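Local structure of M152 protein (Murid herpesvirus 1, 4G59) at residues V88-R93 with P134-V140; K102-F106 with A161-Q165; G195-M201 with V233-L239. The protein binds the stress-induced ligand RAE-1 gamma of the mouse host through an MHC class I-like fold, and so probably serves viral immune evasion. One frame throughout, in Å; residues are numbered along the deposited sequence.

Contact 1: residues V88-R93 with P134-V140; sequences VFKAGR and PPYSPDV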
loop_
_atom_site.group_PDB
_atom_site.type_symbol
_atom_site.label_atom_id
_atom_site.label_comp_id
_atom_site.label_asym_id
_atom_site.label_seq_id
_atom_site.Cartn_x
_atom_site.Cartn_y
_atom_site.Cartn_z
ATOM N N VAL B 88 -9.134 17.609 18.305
ATOM C CA VAL B 88 -9.693 18.269 17.131
ATOM C C VAL B 88 -10.722 17.414 16.405
ATOM O O VAL B 88 -11.820 17.882 16.103
ATOM C CB VAL B 88 -8.599 18.729 16.137
ATOM C CG1 VAL B 88 -9.227 19.459 14.935
ATOM C CG2 VAL B 88 -7.593 19.629 16.837
ATOM N N PHE B 89 -10.308 16.253 15.932
ATOM C CA PHE B 89 -11.248 15.369 15.261
ATOM C C PHE B 89 -12.261 14.651 16.147
ATOM O O PHE B 89 -13.434 14.558 15.821
ATOM C CB PHE B 89 -10.529 14.464 14.277
ATOM C CG PHE B 89 -10.143 15.174 13.023
ATOM C CD1 PHE B 89 -11.018 15.241 11.961
ATOM C CD2 PHE B 89 -8.934 15.825 12.925
ATOM C CE1 PHE B 89 -10.682 15.905 10.818
ATOM C CE2 PHE B 89 -8.598 16.497 11.782
ATOM C CZ PHE B 89 -9.476 16.537 10.727
ATOM N N LYS B 90 -11.774 14.126 17.259
ATOM C CA LYS B 90 -12.597 13.504 18.285
ATOM C C LYS B 90 -13.078 12.133 17.862
ATOM O O LYS B 90 -13.739 11.442 18.612
ATOM C CB LYS B 90 -13.761 14.403 18.675
ATOM C CG LYS B 90 -13.359 15.483 19.635
ATOM C CD LYS B 90 -14.448 16.508 19.786
ATOM C CE LYS B 90 -14.070 17.538 20.826
ATOM N NZ LYS B 90 -12.751 18.151 20.545
ATOM N N ALA B 91 -12.706 11.740 16.659
ATOM C CA ALA B 91 -13.038 10.436 16.127
ATOM C C ALA B 91 -11.716 9.975 15.585
ATOM O O ALA B 91 -10.966 10.774 15.046
ATOM C CB ALA B 91 -14.050 10.554 15.034
ATOM N N GLY B 92 -11.409 8.701 15.735
ATOM C CA GLY B 92 -10.070 8.250 15.390
ATOM C C GLY B 92 -9.955 7.891 13.923
ATOM O O GLY B 92 -9.626 6.745 13.571
ATOM N N ARG B 93 -10.242 8.854 13.052
ATOM C CA ARG B 93 -10.061 8.606 11.638
ATOM C C ARG B 93 -8.547 8.535 11.374
ATOM O O ARG B 93 -7.745 9.159 12.100
ATOM C CB ARG B 93 -10.740 9.688 10.804
ATOM C CG ARG B 93 -10.108 11.051 10.959
ATOM C CD ARG B 93 -10.969 12.115 10.302
ATOM N NE ARG B 93 -10.951 11.986 8.855
ATOM C CZ ARG B 93 -11.914 12.412 8.057
ATOM N NH1 ARG B 93 -12.978 12.997 8.567
ATOM N NH2 ARG B 93 -11.817 12.252 6.746
ATOM N N PRO B 134 -10.722 17.567 4.597
ATOM C CA PRO B 134 -11.173 16.191 4.846
ATOM C C PRO B 134 -12.695 16.054 4.761
ATOM O O PRO B 134 -13.416 16.816 5.417
ATOM C CB PRO B 134 -10.696 15.905 6.281
ATOM C CG PRO B 134 -9.715 16.991 6.603
ATOM C CD PRO B 134 -10.103 18.175 5.787
ATOM N N PRO B 135 -13.170 15.081 3.962
ATOM C CA PRO B 135 -14.556 14.814 3.553
ATOM C C PRO B 135 -15.657 14.827 4.621
ATOM O O PRO B 135 -16.756 15.316 4.340
ATOM C CB PRO B 135 -14.454 13.425 2.937
ATOM C CG PRO B 135 -13.124 13.432 2.306
ATOM C CD PRO B 135 -12.228 14.211 3.235
ATOM N N TYR B 136 -15.428 14.268 5.797
ATOM C CA TYR B 136 -16.518 14.292 6.769
ATOM C C TYR B 136 -16.102 15.024 8.042
ATOM O O TYR B 136 -16.100 14.461 9.141
ATOM C CB TYR B 136 -17.057 12.876 7.024
ATOM C CG TYR B 136 -17.967 12.411 5.911
ATOM C CD1 TYR B 136 -19.321 12.226 6.124
ATOM C CD2 TYR B 136 -17.478 12.197 4.630
ATOM C CE1 TYR B 136 -20.160 11.816 5.092
ATOM C CE2 TYR B 136 -18.305 11.791 3.592
ATOM C CZ TYR B 136 -19.646 11.600 3.827
ATOM O OH TYR B 136 -20.468 11.197 2.795
ATOM N N SER B 137 -15.743 16.293 7.871
ATOM C CA SER B 137 -15.253 17.105 8.977
ATOM C C SER B 137 -15.948 18.470 9.055
ATOM O O SER B 137 -15.298 19.517 8.944
ATOM C CB SER B 137 -13.745 17.297 8.837
ATOM O OG SER B 137 -13.427 17.827 7.562
ATOM N N PRO B 138 -17.273 18.468 9.264
ATOM C CA PRO B 138 -17.966 19.760 9.263
ATOM C C PRO B 138 -17.688 20.539 10.551
ATOM O O PRO B 138 -17.620 21.768 10.530
ATOM C CB PRO B 138 -19.439 19.355 9.172
ATOM C CG PRO B 138 -19.501 18.014 9.853
ATOM C CD PRO B 138 -18.177 17.343 9.577
ATOM N N ASP B 139 -17.512 19.814 11.651
ATOM C CA ASP B 139 -17.246 20.415 12.953
ATOM C C ASP B 139 -15.806 20.892 13.134
ATOM O O ASP B 139 -15.509 21.589 14.106
ATOM C CB ASP B 139 -17.590 19.429 14.073
ATOM C CG ASP B 139 -19.073 19.116 14.143
ATOM O OD1 ASP B 139 -19.890 20.048 13.954
ATOM O OD2 ASP B 139 -19.413 17.935 14.392
ATOM N N VAL B 140 -14.915 20.529 12.214
ATOM C CA VAL B 140 -13.502 20.887 12.357
ATOM C C VAL B 140 -13.108 22.106 11.514
ATOM O O VAL B 140 -13.410 22.166 10.319
ATOM C CB VAL B 140 -12.588 19.698 12.022
ATOM C CG1 VAL B 140 -11.131 20.131 11.993
ATOM C CG2 VAL B 140 -12.804 18.574 13.039
#
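Two side chains, F89 and V140, show how the end of a helix can be docked on a loop that has no regular structure of its own. K90, with positive phi, ends the helical run; F89, still on helix 68-89, and R93, beyond the turn, both project to the 134-140 loop. V140 is the bump from the other side, and the hollow it fills lies between V88 and the F89 ring: its CG2 lies over one face of that ring, 4.2 Å from the centroid, in a CH-pi contact, and is also 3.3 Å from V88 O, while its CG1 meets V88 CG1 at 3.6 Å. At the edge of the same ring F89 CZ touches P134 CG at 4.2 Å. P134 CB lies over one face of the R93 guanidinium, 3.8 Å from R93 NH2; the charge is answered by a salt bridge to D115. The loop keeps its curve through a very short hydrogen bond, S137 OG to P134 O at 2.4 Å. M114 of strand 106-114 and I145 of helix 142-148 extend the apolar patch. The C-terminal end of helix 68-89 is thus joined to the loop leading into helix 142-148, in the MHC class I-like platform, on the side that meets RAE-1 gamma.

Contact 2: residues K102-F106 with A161-Q165; sequences KFVPF and AALLQ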
loop_
_atom_site.group_PDB
_atom_site.type_symbol
_atom_site.label_atom_id
_atom_site.label_comp_id
_atom_site.label_asym_id
_atom_site.label_seq_id
_atom_site.Cartn_x
_atom_site.Cartn_y
_atom_site.Cartn_z
ATOM N N LYS B 102 15.950 17.563 4.735
ATOM C CA LYS B 102 17.367 17.684 4.383
ATOM C C LYS B 102 18.115 18.013 5.668
ATOM O O LYS B 102 17.684 18.888 6.424
ATOM C CB LYS B 102 17.553 18.831 3.405
ATOM C CG LYS B 102 18.186 18.472 2.086
ATOM C CD LYS B 102 17.877 19.565 1.080
ATOM C CE LYS B 102 18.568 19.345 -0.250
ATOM N NZ LYS B 102 20.051 19.534 -0.162
ATOM N N PHE B 103 19.227 17.332 5.921
ATOM C CA PHE B 103 19.990 17.558 7.141
ATOM C C PHE B 103 21.021 18.696 7.055
ATOM O O PHE B 103 21.226 19.425 8.037
ATOM C CB PHE B 103 20.664 16.260 7.582
ATOM C CG PHE B 103 19.693 15.181 7.975
ATOM C CD1 PHE B 103 18.628 15.457 8.817
ATOM C CD2 PHE B 103 19.840 13.892 7.489
ATOM C CE1 PHE B 103 17.732 14.455 9.169
ATOM C CE2 PHE B 103 18.954 12.888 7.837
ATOM C CZ PHE B 103 17.897 13.167 8.673
ATOM N N VAL B 104 21.692 18.829 5.910
ATOM C CA VAL B 104 22.638 19.930 5.697
ATOM C C VAL B 104 22.439 20.581 4.313
ATOM O O VAL B 104 22.637 19.945 3.272
ATOM C CB VAL B 104 24.124 19.519 5.942
ATOM C CG1 VAL B 104 24.320 18.962 7.348
ATOM C CG2 VAL B 104 24.589 18.501 4.934
ATOM N N PRO B 105 21.968 21.840 4.297
ATOM C CA PRO B 105 21.504 22.613 5.458
ATOM C C PRO B 105 20.172 22.065 5.971
ATOM O O PRO B 105 19.349 21.683 5.143
ATOM C CB PRO B 105 21.263 24.016 4.879
ATOM C CG PRO B 105 21.785 23.995 3.468
ATOM C CD PRO B 105 21.780 22.569 3.031
ATOM N N PHE B 106 19.958 22.043 7.287
ATOM C CA PHE B 106 18.716 21.508 7.836
ATOM C C PHE B 106 17.449 22.172 7.303
ATOM O O PHE B 106 17.297 23.383 7.366
ATOM C CB PHE B 106 18.681 21.548 9.360
ATOM C CG PHE B 106 17.537 20.770 9.929
ATOM C CD1 PHE B 106 17.670 19.408 10.151
ATOM C CD2 PHE B 106 16.311 21.376 10.176
ATOM C CE1 PHE B 106 16.618 18.658 10.638
ATOM C CE2 PHE B 106 15.240 20.640 10.671
ATOM C CZ PHE B 106 15.399 19.270 10.903
ATOM N N ALA B 161 21.101 17.027 13.549
ATOM C CA ALA B 161 21.228 16.947 12.099
ATOM C C ALA B 161 22.529 16.275 11.652
ATOM O O ALA B 161 22.500 15.288 10.913
ATOM C CB ALA B 161 21.102 18.308 11.486
ATOM N N ALA B 162 23.659 16.810 12.121
ATOM C CA ALA B 162 24.970 16.299 11.755
ATOM C C ALA B 162 25.116 14.815 12.071
ATOM O O ALA B 162 25.824 14.096 11.363
ATOM C CB ALA B 162 26.048 17.097 12.441
ATOM N N LEU B 163 24.462 14.351 13.130
ATOM C CA LEU B 163 24.589 12.942 13.505
ATOM C C LEU B 163 23.733 12.100 12.572
ATOM O O LEU B 163 24.129 10.995 12.195
ATOM C CB LEU B 163 24.190 12.705 14.960
ATOM C CG LEU B 163 23.895 11.273 15.409
ATOM C CD1 LEU B 163 25.049 10.326 15.101
ATOM C CD2 LEU B 163 23.607 11.253 16.886
ATOM N N LEU B 164 22.570 12.642 12.202
ATOM C CA LEU B 164 21.645 11.974 11.293
ATOM C C LEU B 164 22.200 11.955 9.873
ATOM O O LEU B 164 22.114 10.940 9.180
ATOM C CB LEU B 164 20.261 12.646 11.324
ATOM C CG LEU B 164 19.421 12.472 12.587
ATOM C CD1 LEU B 164 18.223 13.409 12.592
ATOM C CD2 LEU B 164 18.968 11.034 12.701
ATOM N N GLN B 165 22.770 13.074 9.442
ATOM C CA GLN B 165 23.395 13.141 8.130
ATOM C C GLN B 165 24.465 12.057 8.020
ATOM O O GLN B 165 24.569 11.374 7.004
ATOM C CB GLN B 165 24.016 14.520 7.893
ATOM C CG GLN B 165 24.896 14.602 6.654
ATOM C CD GLN B 165 24.101 14.783 5.371
ATOM O OE1 GLN B 165 22.914 15.145 5.383
ATOM N NE2 GLN B 165 24.757 14.534 4.249
#
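The segment 102-106, on strand 95-103 and the turn beyond it, meets the first turn of helix 161-178, and the two backbones come closest where the CA atoms of F103 and A161 lie 5.1 Å apart. Beyond F103 the chain turns through a cis peptide bond before P105, which carries it round toward strand 106-114. On the helical side the turn is drawn together by the bond from Q165 N to A161 O, 2.7 Å long, and this repeat of four residues sets A161 and Q165 on the same flank, with L164 beside them.

Side chains of these three residues receive the turn. F103 makes the largest contribution: L164 CB lies over one face of the F103 ring, 3.7 Å from its centroid and 14° off the normal, in a close CH-pi contact. The small methyl of A161 lets the turn approach, its CB lying 3.6 Å from F103 O and 3.8 Å from F106 CD1. Q165 folds its amide back over the turn, OE1 coming within 3.3 Å of F103 CB and CD within 3.8 Å of V104 CG2.

Sheet and helix are thus joined as in other MHC class I-like platforms, where helices lie across an antiparallel floor. F103 also packs on A23 and F25 of the adjacent strand 22-31, F106 reaches I154 and L157 of helix 154-158, and L164 touches E70 of helix 68-89.

Contact 3: residues G195-M201 with V233-L239; sequences GYVSCTM and VEAWLDL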
loop_
_atom_site.group_PDB
_atom_site.type_symbol
_atom_site.label_atom_id
_atom_site.label_comp_id
_atom_site.label_asym_id
_atom_site.label_seq_id
_atom_site.Cartn_x
_atom_site.Cartn_y
_atom_site.Cartn_z
ATOM N N GLY B 195 -4.977 -15.753 -18.674
ATOM C CA GLY B 195 -4.225 -14.874 -19.567
ATOM C C GLY B 195 -3.328 -13.846 -18.884
ATOM O O GLY B 195 -2.842 -12.898 -19.519
ATOM N N TYR B 196 -3.094 -14.031 -17.585
ATOM C CA TYR B 196 -2.213 -13.135 -16.837
ATOM C C TYR B 196 -0.749 -13.576 -16.895
ATOM O O TYR B 196 -0.450 -14.771 -16.924
ATOM C CB TYR B 196 -2.626 -13.069 -15.368
ATOM C CG TYR B 196 -4.017 -12.559 -15.131
ATOM C CD1 TYR B 196 -4.733 -11.934 -16.145
ATOM C CD2 TYR B 196 -4.620 -12.713 -13.893
ATOM C CE1 TYR B 196 -6.032 -11.458 -15.929
ATOM C CE2 TYR B 196 -5.913 -12.256 -13.659
ATOM C CZ TYR B 196 -6.614 -11.626 -14.677
ATOM O OH TYR B 196 -7.895 -11.167 -14.449
ATOM N N VAL B 197 0.160 -12.603 -16.887
ATOM C CA VAL B 197 1.578 -12.869 -16.688
ATOM C C VAL B 197 2.060 -11.983 -15.542
ATOM O O VAL B 197 1.776 -10.782 -15.517
ATOM C CB VAL B 197 2.392 -12.539 -17.944
ATOM C CG1 VAL B 197 3.884 -12.815 -17.707
ATOM C CG2 VAL B 197 1.892 -13.352 -19.129
ATOM N N SER B 198 2.770 -12.569 -14.586
ATOM C CA SER B 198 3.390 -11.783 -13.517
ATOM C C SER B 198 4.888 -11.730 -13.758
ATOM O O SER B 198 5.468 -12.689 -14.306
ATOM C CB SER B 198 3.137 -12.405 -12.139
ATOM O OG SER B 198 3.681 -13.714 -12.047
ATOM N N CYS B 199 5.515 -10.615 -13.379
ATOM C CA CYS B 199 6.984 -10.545 -13.351
ATOM C C CYS B 199 7.430 -10.200 -11.940
ATOM O O CYS B 199 6.895 -9.259 -11.331
ATOM C CB CYS B 199 7.492 -9.479 -14.324
ATOM S SG CYS B 199 9.311 -9.299 -14.390
ATOM N N THR B 200 8.416 -10.932 -11.424
ATOM C CA THR B 200 8.877 -10.705 -10.042
ATOM C C THR B 200 10.390 -10.508 -9.924
ATOM O O THR B 200 11.164 -11.274 -10.521
ATOM C CB THR B 200 8.466 -11.869 -9.137
ATOM O OG1 THR B 200 7.058 -12.088 -9.260
ATOM C CG2 THR B 200 8.774 -11.560 -7.676
ATOM N N MET B 201 10.799 -9.484 -9.175
ATOM C CA MET B 201 12.189 -9.327 -8.763
ATOM C C MET B 201 12.317 -9.366 -7.230
ATOM O O MET B 201 11.743 -8.520 -6.522
ATOM C CB MET B 201 12.793 -8.029 -9.271
ATOM C CG MET B 201 14.275 -7.967 -8.944
ATOM S SD MET B 201 15.088 -6.526 -9.647
ATOM C CE MET B 201 14.615 -5.263 -8.467
ATOM N N VAL B 233 9.647 -6.811 -5.836
ATOM C CA VAL B 233 9.011 -5.926 -6.821
ATOM C C VAL B 233 8.224 -6.849 -7.723
ATOM O O VAL B 233 8.755 -7.850 -8.192
ATOM C CB VAL B 233 10.046 -5.160 -7.667
ATOM C CG1 VAL B 233 9.341 -4.265 -8.708
ATOM C CG2 VAL B 233 10.960 -4.349 -6.764
ATOM N N GLU B 234 6.953 -6.539 -7.958
ATOM C CA GLU B 234 6.112 -7.476 -8.687
ATOM C C GLU B 234 5.159 -6.708 -9.565
ATOM O O GLU B 234 4.712 -5.632 -9.181
ATOM C CB GLU B 234 5.340 -8.370 -7.712
ATOM C CG GLU B 234 4.562 -9.519 -8.372
ATOM C CD GLU B 234 4.347 -10.694 -7.423
ATOM O OE1 GLU B 234 5.127 -11.676 -7.479
ATOM O OE2 GLU B 234 3.408 -10.632 -6.608
ATOM N N ALA B 235 4.856 -7.247 -10.747
ATOM C CA ALA B 235 3.933 -6.578 -11.684
ATOM C C ALA B 235 3.086 -7.593 -12.412
ATOM O O ALA B 235 3.524 -8.728 -12.624
ATOM C CB ALA B 235 4.688 -5.698 -12.701
ATOM N N TRP B 236 1.895 -7.174 -12.826
ATOM C CA TRP B 236 0.963 -8.048 -13.515
ATOM C C TRP B 236 0.529 -7.493 -14.867
ATOM O O TRP B 236 0.164 -6.312 -14.980
ATOM C CB TRP B 236 -0.270 -8.258 -12.647
ATOM C CG TRP B 236 0.020 -9.100 -11.454
ATOM C CD1 TRP B 236 0.404 -8.673 -10.218
ATOM C CD2 TRP B 236 -0.050 -10.529 -11.386
ATOM N NE1 TRP B 236 0.575 -9.753 -9.378
ATOM C CE2 TRP B 236 0.306 -10.906 -10.072
ATOM C CE3 TRP B 236 -0.368 -11.527 -12.303
ATOM C CZ2 TRP B 236 0.350 -12.252 -9.658
ATOM C CZ3 TRP B 236 -0.331 -12.865 -11.890
ATOM C CH2 TRP B 236 0.026 -13.211 -10.585
ATOM N N LEU B 237 0.568 -8.362 -15.875
ATOM C CA LEU B 237 0.132 -8.039 -17.231
ATOM C C LEU B 237 -1.075 -8.916 -17.576
ATOM O O LEU B 237 -1.137 -10.113 -17.218
ATOM C CB LEU B 237 1.277 -8.293 -18.239
ATOM C CG LEU B 237 0.956 -8.373 -19.740
ATOM C CD1 LEU B 237 0.602 -7.000 -20.290
ATOM C CD2 LEU B 237 2.091 -8.984 -20.560
ATOM N N ASP B 238 -2.026 -8.313 -18.266
ATOM C CA ASP B 238 -3.146 -9.049 -18.784
ATOM C C ASP B 238 -2.893 -9.113 -20.266
ATOM O O ASP B 238 -2.918 -8.106 -20.944
ATOM C CB ASP B 238 -4.445 -8.301 -18.512
ATOM C CG ASP B 238 -5.669 -9.102 -18.882
ATOM O OD1 ASP B 238 -5.538 -10.107 -19.589
ATOM O OD2 ASP B 238 -6.770 -8.725 -18.461
ATOM N N LEU B 239 -2.653 -10.305 -20.776
ATOM C CA LEU B 239 -2.474 -10.463 -22.189
ATOM C C LEU B 239 -3.826 -10.037 -22.702
ATOM O O LEU B 239 -4.822 -10.143 -22.003
ATOM C CB LEU B 239 -2.190 -11.915 -22.552
ATOM C CG LEU B 239 -0.871 -12.502 -22.061
ATOM C CD1 LEU B 239 -0.778 -13.958 -22.407
ATOM C CD2 LEU B 239 0.304 -11.752 -22.628
#
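Apolar groups fill one face of this two-strand pairing, where V197, C199 and M201 are matched with L237, A235 and V233. V197 CB lies 4.4 Å from L237 CB, V197 CG2 is 4.1 Å from L239 CG, and M201 CE reaches V233 CG2 at 4.1 Å. F250 and I252 of strand 250-253 and I211 of strand 210-213 close over this face, so two antiparallel sheets meet as a sandwich, the layout of the immunoglobulin-like alpha3 domain of MHC class I molecules.

Between the layers of side chains runs the backbone pairing. Strands 196-201 and 233-238 are antiparallel, their axes 4.6 Å apart at closest approach, and the hydrogen-bonded pairs are each joined in both directions: V197 N to L237 O at 2.8 Å and L237 N to V197 O at 2.7 Å, for example. At the far end L239 N bonds to G195 O at 2.9 Å, beside a G1 beta bulge that G195 and Y196 form opposite N191.

The other face carries Y196, S198, T200, E234, W236 and D238. S198 CB sits over the six-membered ring of W236, 3.4 Å from its centroid. T200 OG1 donates to E234 OE1 at 2.7 Å, and Y222 holds E234 OE2. The separate RAE-1 gamma chain meets this face: an aromatic side chain of that chain stacks on W236, and D238 OD2 is salt-bridged to a basic side chain of the same partner chain.

Followed from the N terminus, the chain runs through helix 68-89 into the first segment of contact 1, then along strand 95-103 into the first segment of contact 2. Contact 1 closes at 134-140, after the intervening sheet strands, and contact 2 closes later at 161-165, so their loops cross. Between them they tie both ends of the platform: contact 1 fixes a helix end to the loop before helix 142-148, contact 2 a strand turn to helix 161-178. Their centres are 35 Å apart. Contact 3 follows in series, a closure within the second domain, its centre about 40 Å from each of the others. Contacts 1 and 3 both meet RAE-1 gamma.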